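Local coordinates for putative hydrolase (Bacteroides ovatus, PDB 4HBS), which is of unknown specific function but folds as a five-bladed beta-propeller of the beta-fructosidase clan and probably hydrolyses glycosidic bonds, at residues A[23-28]-A[41-46]; A[94-99]-A[155-160]; A[131-136]-A[150-155]; A[368-373]-A[401-406]. All blocks are in the same frame, centred on the assembly; numbering follows the deposited sequence.

How the contacts relate
The four contacts fall into two groups within the five-bladed propeller. Contacts 1 and 4 belong to one sheet, in which strands 38-42 and 399-403 are neighbours; the centres of the two contacts are about 13 Å apart, and Asp42 OD2 meets Arg401 NE at 2.7 Å in a salt bridge. Contacts 2 and 3 lie about 7 Å apart between centres, share Asp155, and are tied by a probable hydrogen bond from Arg96 NE to Asp153 O (2.8 Å). Contacts 2 and 4 are about 30 Å apart between centres. Trp159 lies about 5 Å and Arg401 about 6 Å from a bound glycerol, probably from the crystallisation liquor; no active site is defined here.

Contact 1 (A[23-28]-A[41-46]); sequences NLELMP and KDLKYN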
# COMPACT_ATOMS: atom_id res chain seq x y z
N ASN A 23 10.07 -8.32 -18.61
CA ASN A 23 10.79 -7.05 -18.68
C ASN A 23 11.37 -6.64 -17.29
O ASN A 23 11.17 -5.52 -16.81
CB ASN A 23 9.92 -5.95 -19.30
CG ASN A 23 10.69 -4.76 -19.87
OD1 ASN A 23 11.94 -4.71 -19.85
ND2 ASN A 23 9.97 -3.73 -20.32
N LEU A 24 12.08 -7.58 -16.66
CA LEU A 24 12.77 -7.36 -15.39
C LEU A 24 14.22 -6.98 -15.70
O LEU A 24 14.79 -7.47 -16.69
CB LEU A 24 12.72 -8.63 -14.50
CG LEU A 24 11.34 -9.18 -14.16
CD1 LEU A 24 11.45 -10.30 -13.17
CD2 LEU A 24 10.44 -8.13 -13.60
N GLU A 25 14.81 -6.09 -14.90
CA GLU A 25 16.19 -5.65 -15.07
C GLU A 25 16.91 -5.89 -13.75
O GLU A 25 16.54 -5.27 -12.76
CB GLU A 25 16.22 -4.17 -15.50
CG GLU A 25 17.57 -3.66 -15.99
CD GLU A 25 17.78 -2.18 -15.71
OE1 GLU A 25 17.13 -1.36 -16.40
OE2 GLU A 25 18.54 -1.86 -14.77
N LEU A 26 17.87 -6.84 -13.70
CA LEU A 26 18.58 -7.17 -12.46
C LEU A 26 19.31 -5.96 -11.92
O LEU A 26 19.89 -5.21 -12.70
CB LEU A 26 19.58 -8.32 -12.68
CG LEU A 26 20.24 -8.90 -11.43
CD1 LEU A 26 19.31 -9.83 -10.71
CD2 LEU A 26 21.45 -9.65 -11.79
N MSE A 27 19.27 -5.75 -10.59
CA MSE A 27 19.95 -4.62 -9.96
C MSE A 27 21.29 -5.07 -9.48
O MSE A 27 21.43 -6.23 -9.08
CB MSE A 27 19.13 -4.06 -8.80
CG MSE A 27 18.09 -3.09 -9.25
SE MSE A 27 17.08 -2.40 -7.80
CE MSE A 27 18.36 -1.21 -7.08
N PRO A 28 22.32 -4.20 -9.50
CA PRO A 28 23.65 -4.64 -9.06
C PRO A 28 23.71 -4.93 -7.57
O PRO A 28 22.91 -4.38 -6.80
CB PRO A 28 24.54 -3.45 -9.43
CG PRO A 28 23.64 -2.29 -9.41
CD PRO A 28 22.33 -2.78 -9.91
N LYS A 41 14.33 -4.62 -11.13
CA LYS A 41 13.42 -3.52 -11.37
C LYS A 41 12.34 -4.07 -12.31
O LYS A 41 12.71 -4.56 -13.38
CB LYS A 41 14.14 -2.33 -12.06
CG LYS A 41 15.18 -1.62 -11.24
CD LYS A 41 15.94 -0.61 -12.12
CE LYS A 41 16.65 0.47 -11.31
NZ LYS A 41 18.04 0.73 -11.81
N ASP A 42 11.05 -4.02 -11.96
CA ASP A 42 10.01 -4.50 -12.89
C ASP A 42 9.71 -3.33 -13.87
O ASP A 42 8.96 -2.41 -13.52
CB ASP A 42 8.75 -4.99 -12.14
CG ASP A 42 7.74 -5.72 -13.02
OD1 ASP A 42 7.65 -5.40 -14.21
OD2 ASP A 42 7.05 -6.62 -12.50
N LEU A 43 10.31 -3.37 -15.09
CA LEU A 43 10.13 -2.28 -16.06
C LEU A 43 8.76 -2.37 -16.72
O LEU A 43 8.27 -1.33 -17.18
CB LEU A 43 11.23 -2.27 -17.11
CG LEU A 43 12.69 -2.29 -16.60
CD1 LEU A 43 13.64 -2.15 -17.76
CD2 LEU A 43 12.96 -1.21 -15.57
N LYS A 44 8.13 -3.57 -16.76
CA LYS A 44 6.78 -3.77 -17.32
C LYS A 44 5.77 -3.00 -16.49
O LYS A 44 4.91 -2.31 -17.05
CB LYS A 44 6.41 -5.27 -17.33
CG LYS A 44 5.20 -5.65 -18.15
CD LYS A 44 4.91 -7.15 -18.01
CE LYS A 44 4.80 -7.87 -19.33
NZ LYS A 44 3.45 -7.71 -19.96
N TYR A 45 5.86 -3.12 -15.14
CA TYR A 45 4.93 -2.44 -14.23
C TYR A 45 5.28 -0.98 -14.14
O TYR A 45 4.39 -0.17 -14.20
CB TYR A 45 4.87 -3.11 -12.85
CG TYR A 45 3.82 -4.20 -12.85
CD1 TYR A 45 4.01 -5.36 -13.59
CD2 TYR A 45 2.57 -3.99 -12.28
CE1 TYR A 45 3.00 -6.32 -13.70
CE2 TYR A 45 1.55 -4.93 -12.40
CZ TYR A 45 1.76 -6.08 -13.14
OH TYR A 45 0.72 -6.99 -13.27
N ASN A 46 6.57 -0.61 -14.10
CA ASN A 46 6.95 0.80 -14.12
C ASN A 46 6.34 1.49 -15.36
O ASN A 46 5.89 2.62 -15.25
CB ASN A 46 8.48 0.97 -14.10
CG ASN A 46 9.11 0.62 -12.78
OD1 ASN A 46 8.44 0.18 -11.85
ND2 ASN A 46 10.41 0.81 -12.66
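Leu24 CD2 lies over one face of the Asp42 carboxylate, 3.7 Å from Asp42 CG, while Tyr45 N approaches OD1 from the other face. This second approach is a capping bond, Tyr45 N to Asp42 OD1 at 3.0 Å, and it makes Asp42 the N-cap of the helix that starts at Leu43. The remaining oxygen, OD2, forms a salt bridge with Arg401. At the other flat group, the Asn23 amide, Leu43 CB covers one face at 3.8 Å from Asn23 CG, the two side chains crossing at about a right angle.

Glu25 and Lys41 form an antiparallel hydrogen-bonded pair, with Glu25 N to Lys41 O at 3.0 Å and Lys41 N to Glu25 O at 2.8 Å. Their side chains run side by side, pointing the same way, but OE2 and NZ end 4.0 Å apart, a long salt bridge. Crossing the lysine stem at about a right angle, selenomethionine Met27 packs its CG 3.8 Å from Lys41 CG. Where the ladder gives way to the helix, Leu43 N still donates to Asn23 O, nearly along the C=O axis.

The contact is thus a beta hairpin whose second strand runs straight into a capped helix. Strand 24-26 forms one outer edge of a five-stranded antiparallel sheet, and strand 38-42 separates it from strand 399-403, whose Phe403 touches Leu24.

Contact 2 (A[94-99]-A[155-160]); sequences FPRNSI and DYLYWA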
# COMPACT_ATOMS: atom_id res chain seq x y z
N PHE A 94 -6.31 16.39 -7.75
CA PHE A 94 -5.55 15.64 -6.75
C PHE A 94 -6.50 14.96 -5.74
O PHE A 94 -6.38 15.20 -4.52
CB PHE A 94 -4.52 16.58 -6.07
CG PHE A 94 -3.31 15.90 -5.45
CD1 PHE A 94 -2.60 14.93 -6.14
CD2 PHE A 94 -2.83 16.30 -4.20
CE1 PHE A 94 -1.48 14.32 -5.57
CE2 PHE A 94 -1.69 15.71 -3.65
CZ PHE A 94 -1.01 14.75 -4.35
N PRO A 95 -7.40 14.04 -6.22
CA PRO A 95 -8.32 13.33 -5.31
C PRO A 95 -7.62 12.66 -4.12
O PRO A 95 -6.54 12.12 -4.29
CB PRO A 95 -8.96 12.27 -6.22
CG PRO A 95 -8.13 12.22 -7.41
CD PRO A 95 -7.65 13.61 -7.60
N ARG A 96 -8.27 12.66 -2.95
CA ARG A 96 -7.68 12.05 -1.74
C ARG A 96 -7.60 10.54 -1.81
O ARG A 96 -6.77 9.97 -1.13
CB ARG A 96 -8.38 12.52 -0.46
CG ARG A 96 -8.35 14.05 -0.28
CD ARG A 96 -7.02 14.71 -0.70
NE ARG A 96 -6.62 15.83 0.17
CZ ARG A 96 -5.59 15.83 1.01
NH1 ARG A 96 -4.82 14.76 1.14
NH2 ARG A 96 -5.32 16.90 1.75
N ASN A 97 -8.38 9.92 -2.66
CA ASN A 97 -8.31 8.48 -2.88
C ASN A 97 -9.06 8.11 -4.14
O ASN A 97 -9.92 8.86 -4.61
CB ASN A 97 -8.83 7.68 -1.67
CG ASN A 97 -10.22 8.05 -1.25
OD1 ASN A 97 -11.16 7.90 -2.01
ND2 ASN A 97 -10.39 8.57 -0.04
N SER A 98 -8.72 6.95 -4.67
CA SER A 98 -9.34 6.44 -5.88
C SER A 98 -9.05 4.97 -5.98
O SER A 98 -8.20 4.46 -5.24
CB SER A 98 -8.82 7.17 -7.12
OG SER A 98 -7.41 7.18 -7.19
N ILE A 99 -9.77 4.27 -6.85
CA ILE A 99 -9.58 2.84 -7.02
C ILE A 99 -9.53 2.49 -8.51
O ILE A 99 -9.85 3.31 -9.38
CB ILE A 99 -10.67 2.03 -6.25
CG1 ILE A 99 -12.08 2.21 -6.88
CG2 ILE A 99 -10.66 2.39 -4.74
CD1 ILE A 99 -13.22 1.45 -6.20
N ASP A 155 -9.56 18.94 4.64
CA ASP A 155 -9.77 18.90 6.09
C ASP A 155 -9.82 17.48 6.61
O ASP A 155 -8.90 17.07 7.34
CB ASP A 155 -11.06 19.68 6.50
CG ASP A 155 -12.34 19.46 5.67
OD1 ASP A 155 -12.27 18.78 4.61
OD2 ASP A 155 -13.41 19.98 6.08
N TYR A 156 -10.86 16.71 6.24
CA TYR A 156 -11.05 15.33 6.67
C TYR A 156 -11.04 14.44 5.45
O TYR A 156 -11.63 14.80 4.43
CB TYR A 156 -12.36 15.20 7.46
CG TYR A 156 -12.36 16.09 8.68
CD1 TYR A 156 -11.60 15.77 9.80
CD2 TYR A 156 -12.97 17.34 8.65
CE1 TYR A 156 -11.52 16.63 10.89
CE2 TYR A 156 -12.89 18.22 9.74
CZ TYR A 156 -12.17 17.86 10.86
OH TYR A 156 -12.09 18.69 11.96
N LEU A 157 -10.35 13.30 5.53
CA LEU A 157 -10.28 12.41 4.36
C LEU A 157 -10.08 10.97 4.78
O LEU A 157 -9.98 10.67 5.97
CB LEU A 157 -9.13 12.88 3.41
CG LEU A 157 -7.72 12.88 4.00
CD1 LEU A 157 -6.96 11.64 3.63
CD2 LEU A 157 -6.96 14.04 3.52
N TYR A 158 -10.05 10.07 3.76
CA TYR A 158 -9.86 8.65 3.93
C TYR A 158 -8.66 8.21 3.11
O TYR A 158 -8.51 8.64 1.97
CB TYR A 158 -11.11 7.87 3.46
CG TYR A 158 -12.23 7.76 4.48
CD1 TYR A 158 -11.99 7.26 5.76
CD2 TYR A 158 -13.54 8.10 4.14
CE1 TYR A 158 -13.02 7.15 6.70
CE2 TYR A 158 -14.57 7.98 5.08
CZ TYR A 158 -14.30 7.54 6.36
OH TYR A 158 -15.30 7.44 7.30
N TRP A 159 -7.82 7.33 3.68
CA TRP A 159 -6.71 6.74 2.95
C TRP A 159 -6.82 5.22 3.11
O TRP A 159 -7.40 4.73 4.09
CB TRP A 159 -5.37 7.32 3.39
CG TRP A 159 -5.00 8.64 2.75
CD1 TRP A 159 -5.42 9.13 1.55
CD2 TRP A 159 -4.12 9.62 3.30
NE1 TRP A 159 -4.85 10.35 1.31
CE2 TRP A 159 -4.02 10.67 2.35
CE3 TRP A 159 -3.33 9.68 4.46
CZ2 TRP A 159 -3.16 11.75 2.54
CZ3 TRP A 159 -2.54 10.80 4.67
CH2 TRP A 159 -2.45 11.81 3.72
N ALA A 160 -6.37 4.48 2.09
CA ALA A 160 -6.53 3.04 2.00
C ALA A 160 -5.96 2.26 3.15
O ALA A 160 -4.86 2.56 3.62
CB ALA A 160 -5.89 2.53 0.72
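Arg96 lies against Leu157 for much of its length and touches Trp159 at its tip. Its CB lies 4.0 Å from Leu157 CB, and CG, anti to the carbonyl carbon (chi1 -58°), stays beside the same atom. The chain then bends at chi2 and chi3 and crosses Leu157 at about a right angle. NE is 3.8 Å from Leu157 CD2 and donates to Asp153 O. Farther out, this methyl sits over the centre of the guanidinium face, 3.4 Å from Arg96 CZ. At the tip, NH1 has Trp159 CZ2 near the guanidinium plane and forms a salt bridge with Asp77 OD2, while Asp77 OD1 accepts from Trp159 NE1, so that one carboxylate holds both groups.

The contact joins two blades of the propeller: residues 94-97 lead into strand 98-102 of one four-stranded antiparallel sheet, and residues 156-160 begin an outer strand of another.

The other methyl of Leu157, CD1, rests on one face of the Trp159 indole, toward the rim. Asn97, which follows Arg96, donates from ND2 to Tyr158 O at 2.8 Å. The acceptor lies in the Asn97 amide plane, whereas the donor stands above the plane of the Tyr158 carbonyl. Asn97 OD1 accepts from Ile135 N.

Contact 3 (A[131-136]-A[150-155]); sequences VRTHIR and GEIDQD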
# COMPACT_ATOMS: atom_id res chain seq x y z
N VAL A 131 -10.43 13.92 -11.80
CA VAL A 131 -11.28 13.03 -11.02
C VAL A 131 -11.56 13.60 -9.64
O VAL A 131 -10.82 14.45 -9.16
CB VAL A 131 -10.54 11.66 -10.96
CG1 VAL A 131 -11.13 10.72 -9.92
CG2 VAL A 131 -10.50 11.01 -12.34
N ARG A 132 -12.67 13.14 -9.02
CA ARG A 132 -13.08 13.50 -7.66
C ARG A 132 -12.72 12.36 -6.69
O ARG A 132 -12.65 11.20 -7.11
CB ARG A 132 -14.59 13.73 -7.61
CG ARG A 132 -15.11 14.65 -8.67
CD ARG A 132 -16.57 14.93 -8.44
NE ARG A 132 -17.10 15.90 -9.39
CZ ARG A 132 -17.50 15.63 -10.63
NH1 ARG A 132 -17.42 14.40 -11.11
NH2 ARG A 132 -17.98 16.60 -11.40
N THR A 133 -12.53 12.69 -5.40
CA THR A 133 -12.23 11.70 -4.35
C THR A 133 -13.26 10.52 -4.40
O THR A 133 -14.47 10.78 -4.52
CB THR A 133 -12.26 12.40 -2.97
OG1 THR A 133 -11.37 13.51 -2.96
CG2 THR A 133 -11.94 11.46 -1.84
N HIS A 134 -12.79 9.26 -4.35
CA HIS A 134 -13.68 8.10 -4.43
C HIS A 134 -14.60 8.04 -3.20
O HIS A 134 -15.82 7.97 -3.38
CB HIS A 134 -12.91 6.78 -4.61
CG HIS A 134 -13.67 5.56 -4.19
ND1 HIS A 134 -14.65 5.02 -5.00
CD2 HIS A 134 -13.57 4.81 -3.07
CE1 HIS A 134 -15.11 3.96 -4.35
NE2 HIS A 134 -14.49 3.80 -3.18
N ILE A 135 -14.03 8.07 -1.97
CA ILE A 135 -14.82 8.01 -0.74
C ILE A 135 -14.45 9.22 0.11
O ILE A 135 -13.28 9.47 0.40
CB ILE A 135 -14.67 6.65 0.00
CG1 ILE A 135 -15.69 6.54 1.16
CG2 ILE A 135 -13.27 6.41 0.50
CD1 ILE A 135 -15.92 5.15 1.66
N ARG A 136 -15.47 9.99 0.46
CA ARG A 136 -15.35 11.25 1.17
C ARG A 136 -15.61 11.04 2.65
O ARG A 136 -16.48 10.24 3.01
CB ARG A 136 -16.39 12.24 0.58
CG ARG A 136 -15.78 13.49 0.04
CD ARG A 136 -16.67 14.25 -0.91
NE ARG A 136 -17.80 14.92 -0.25
CZ ARG A 136 -17.74 16.04 0.46
NH1 ARG A 136 -16.58 16.66 0.64
NH2 ARG A 136 -18.84 16.56 1.00
N GLY A 150 -15.29 19.92 -8.75
CA GLY A 150 -13.96 19.34 -8.71
C GLY A 150 -13.05 19.78 -7.58
O GLY A 150 -11.89 19.37 -7.57
N GLU A 151 -13.55 20.58 -6.59
CA GLU A 151 -12.71 20.96 -5.44
C GLU A 151 -12.48 19.68 -4.62
O GLU A 151 -13.39 18.86 -4.51
CB GLU A 151 -13.35 22.06 -4.55
CG GLU A 151 -13.80 23.39 -5.19
CD GLU A 151 -12.94 24.08 -6.23
OE1 GLU A 151 -11.70 24.09 -6.08
OE2 GLU A 151 -13.53 24.68 -7.17
N ILE A 152 -11.25 19.47 -4.10
CA ILE A 152 -10.92 18.29 -3.30
C ILE A 152 -10.79 18.69 -1.81
O ILE A 152 -10.26 19.76 -1.50
CB ILE A 152 -9.65 17.63 -3.84
CG1 ILE A 152 -9.76 17.26 -5.34
CG2 ILE A 152 -9.27 16.43 -2.99
CD1 ILE A 152 -10.82 16.39 -5.71
N ASP A 153 -11.25 17.80 -0.91
CA ASP A 153 -11.22 18.00 0.55
C ASP A 153 -9.84 18.02 1.10
O ASP A 153 -9.06 17.11 0.82
CB ASP A 153 -11.96 16.87 1.28
CG ASP A 153 -13.39 16.78 0.91
OD1 ASP A 153 -14.11 17.79 1.08
OD2 ASP A 153 -13.80 15.73 0.38
N GLN A 154 -9.54 19.03 1.93
CA GLN A 154 -8.24 19.15 2.57
C GLN A 154 -8.33 19.02 4.07
O GLN A 154 -7.28 18.93 4.70
CB GLN A 154 -7.58 20.49 2.22
CG GLN A 154 -7.55 20.81 0.74
CD GLN A 154 -6.81 19.78 -0.06
OE1 GLN A 154 -7.41 19.02 -0.81
NE2 GLN A 154 -5.50 19.72 0.09
N ASP A 155 -9.56 18.94 4.64
CA ASP A 155 -9.77 18.90 6.09
C ASP A 155 -9.82 17.48 6.61
O ASP A 155 -8.90 17.07 7.34
CB ASP A 155 -11.06 19.68 6.50
CG ASP A 155 -12.34 19.46 5.67
OD1 ASP A 155 -12.27 18.78 4.61
OD2 ASP A 155 -13.41 19.98 6.08
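Arg136 and Asp153 cross at about a right angle, yet the carboxylate meets the edge of the guanidinium, the two planes nearly coplanar (25° apart). The meeting is through a single nitrogen: Arg136 NH1 stands 2.8 Å from Asp153 OD1 and 2.9 Å from Asp153 OD2, close to the guanidinium plane. The bond to OD2 uses the syn lone pair of that oxygen. A bend at chi3 (72°) turns NE out of line with the stem of the arginine.

Nearer strand 131-132, Thr133 and Ile152 meet at a slant, with Thr133 OG1 3.6 Å from Ile152 CG2; the same hydroxyl oxygen is hydrogen-bonded to Arg96 N. Ile152 CD1 extends toward the backbone of Val131, 4.0 Å from its O. Arg132 passes Gly150, the C-prime residue (positive phi) of the Schellman motif ending helix 144-148. The arginine's salt bridge goes to Asp116 instead.

The contact brings the short strand at 131-132 and the turn after it against the loop leading from helix 144-148 to strand 156-165. With Asp153 buried, NH1 facing both oxygens probably offsets part of the cost of burying the carboxylate and links the two loops where regular sheet pairing is absent.

Contact 4 (A[368-373]-A[401-406]); sequences TGELVI and RVFNWE
Leu371 packs against the flat of the Trp405 indole, crossing it at about a right angle: CG lies 3.6 Å from the centroid of the five-membered ring, 18° off the ring normal, a CH-pi contact. Trp405 CG is brought to this place by its chi1 of 54°, between the backbone N and the carbonyl carbon. Glu406 CG covers the opposite face of the ring. Ile373 CD1 adds to this apolar patch by touching Val402 CG2 at 3.8 Å, and Leu338 of strand 333-340 lies against Leu371, Ile373 and Trp405.

Leu371 and Val402 form an antiparallel hydrogen-bonded pair, with both backbone bonds at 2.9 Å (Leu371 N to Val402 O and Val402 N to Leu371 O). Strands 371-377 and 399-403 are neighbours in a sheet that also takes in strands 24-26 and 38-42 from near the N-terminus. Pairing of the two ends of the chain in one blade is the closure, often called velcro, found in many beta-propellers.

On the side of the sheet carrying Val372 and Arg401, Glu370 CB sits over the centre of the Phe403 ring, 3.5 Å from its centroid. Val372 CG2 covers one face of the Arg401 guanidinium. Farther out, Glu370 OE2 accepts from Arg401 NH1 at 2.9 Å, NH1 approaching from above the carboxylate plane as part of a salt bridge, while Arg401 NE pairs with Asp42. Glu370 OE1 is gripped by both N and OG1 of Thr368. At the other margin, Trp405 NE1 donates almost straight to Gly369 O, with an N-H...O angle of 169°.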
# COMPACT_ATOMS: atom_id res chain seq x y z
N THR A 368 5.79 -16.52 -9.66
CA THR A 368 6.38 -17.81 -9.23
C THR A 368 6.75 -17.90 -7.71
O THR A 368 7.44 -18.85 -7.33
CB THR A 368 7.67 -18.05 -10.04
OG1 THR A 368 8.70 -17.15 -9.58
CG2 THR A 368 7.45 -17.88 -11.54
N GLY A 369 6.29 -16.97 -6.88
CA GLY A 369 6.61 -16.96 -5.45
C GLY A 369 7.54 -15.84 -5.03
O GLY A 369 7.74 -15.65 -3.83
N GLU A 370 8.11 -15.09 -6.01
CA GLU A 370 8.98 -13.94 -5.77
C GLU A 370 8.22 -12.86 -5.03
O GLU A 370 6.99 -12.82 -5.11
CB GLU A 370 9.54 -13.37 -7.13
CG GLU A 370 8.57 -12.61 -8.05
CD GLU A 370 7.76 -13.43 -9.04
OE1 GLU A 370 7.48 -14.61 -8.74
OE2 GLU A 370 7.39 -12.88 -10.11
N LEU A 371 8.91 -11.97 -4.32
CA LEU A 371 8.21 -10.87 -3.66
C LEU A 371 8.00 -9.79 -4.68
O LEU A 371 8.94 -9.53 -5.42
CB LEU A 371 8.99 -10.30 -2.48
CG LEU A 371 9.27 -11.26 -1.35
CD1 LEU A 371 10.39 -10.74 -0.49
CD2 LEU A 371 8.04 -11.51 -0.52
N VAL A 372 6.80 -9.19 -4.76
CA VAL A 372 6.55 -8.07 -5.67
C VAL A 372 6.34 -6.87 -4.78
O VAL A 372 5.36 -6.82 -4.04
CB VAL A 372 5.40 -8.32 -6.66
CG1 VAL A 372 5.35 -7.20 -7.71
CG2 VAL A 372 5.54 -9.67 -7.32
N ILE A 373 7.31 -5.94 -4.78
CA ILE A 373 7.33 -4.77 -3.91
C ILE A 373 7.15 -3.50 -4.74
O ILE A 373 7.57 -3.45 -5.89
CB ILE A 373 8.69 -4.76 -3.13
CG1 ILE A 373 8.76 -5.95 -2.15
CG2 ILE A 373 8.92 -3.45 -2.39
CD1 ILE A 373 10.11 -6.37 -1.79
N ARG A 401 11.01 -6.84 -7.97
CA ARG A 401 10.76 -8.27 -7.71
C ARG A 401 12.00 -8.84 -7.05
O ARG A 401 13.12 -8.54 -7.49
CB ARG A 401 10.42 -9.03 -8.99
CG ARG A 401 9.25 -8.44 -9.76
CD ARG A 401 8.28 -9.48 -10.28
NE ARG A 401 7.12 -8.83 -10.89
CZ ARG A 401 5.92 -9.38 -11.09
NH1 ARG A 401 5.70 -10.65 -10.73
NH2 ARG A 401 4.94 -8.68 -11.64
N VAL A 402 11.83 -9.58 -5.94
CA VAL A 402 12.93 -10.20 -5.21
C VAL A 402 12.77 -11.69 -5.36
O VAL A 402 11.77 -12.25 -4.90
CB VAL A 402 12.97 -9.78 -3.71
CG1 VAL A 402 14.25 -10.28 -3.04
CG2 VAL A 402 12.84 -8.27 -3.55
N PHE A 403 13.74 -12.35 -6.01
CA PHE A 403 13.73 -13.80 -6.17
C PHE A 403 14.71 -14.42 -5.20
O PHE A 403 15.79 -13.86 -4.96
CB PHE A 403 14.09 -14.21 -7.58
CG PHE A 403 13.04 -13.84 -8.60
CD1 PHE A 403 12.91 -12.53 -9.03
CD2 PHE A 403 12.24 -14.82 -9.18
CE1 PHE A 403 11.97 -12.20 -10.00
CE2 PHE A 403 11.30 -14.48 -10.15
CZ PHE A 403 11.16 -13.18 -10.55
N ASN A 404 14.33 -15.55 -4.62
CA ASN A 404 15.16 -16.28 -3.68
C ASN A 404 15.37 -15.49 -2.35
O ASN A 404 16.38 -15.67 -1.67
CB ASN A 404 16.50 -16.67 -4.35
CG ASN A 404 17.10 -17.96 -3.87
OD1 ASN A 404 16.42 -18.85 -3.34
ND2 ASN A 404 18.40 -18.10 -4.05
N TRP A 405 14.38 -14.64 -1.97
CA TRP A 405 14.34 -13.88 -0.70
C TRP A 405 14.45 -14.83 0.52
O TRP A 405 14.99 -14.44 1.55
CB TRP A 405 13.05 -13.05 -0.59
CG TRP A 405 11.78 -13.84 -0.77
CD1 TRP A 405 11.14 -14.11 -1.94
CD2 TRP A 405 11.05 -14.54 0.25
NE1 TRP A 405 10.05 -14.92 -1.71
CE2 TRP A 405 9.99 -15.21 -0.38
CE3 TRP A 405 11.22 -14.68 1.64
CZ2 TRP A 405 9.07 -15.99 0.34
CZ3 TRP A 405 10.33 -15.48 2.34
CH2 TRP A 405 9.27 -16.12 1.69
N GLU A 406 13.92 -16.07 0.38
CA GLU A 406 13.95 -17.14 1.39
C GLU A 406 15.39 -17.46 1.89
O GLU A 406 15.55 -17.87 3.04
CB GLU A 406 13.34 -18.43 0.80
CG GLU A 406 11.89 -18.31 0.36
CD GLU A 406 11.62 -18.27 -1.14
OE1 GLU A 406 12.38 -17.59 -1.87
OE2 GLU A 406 10.60 -18.85 -1.58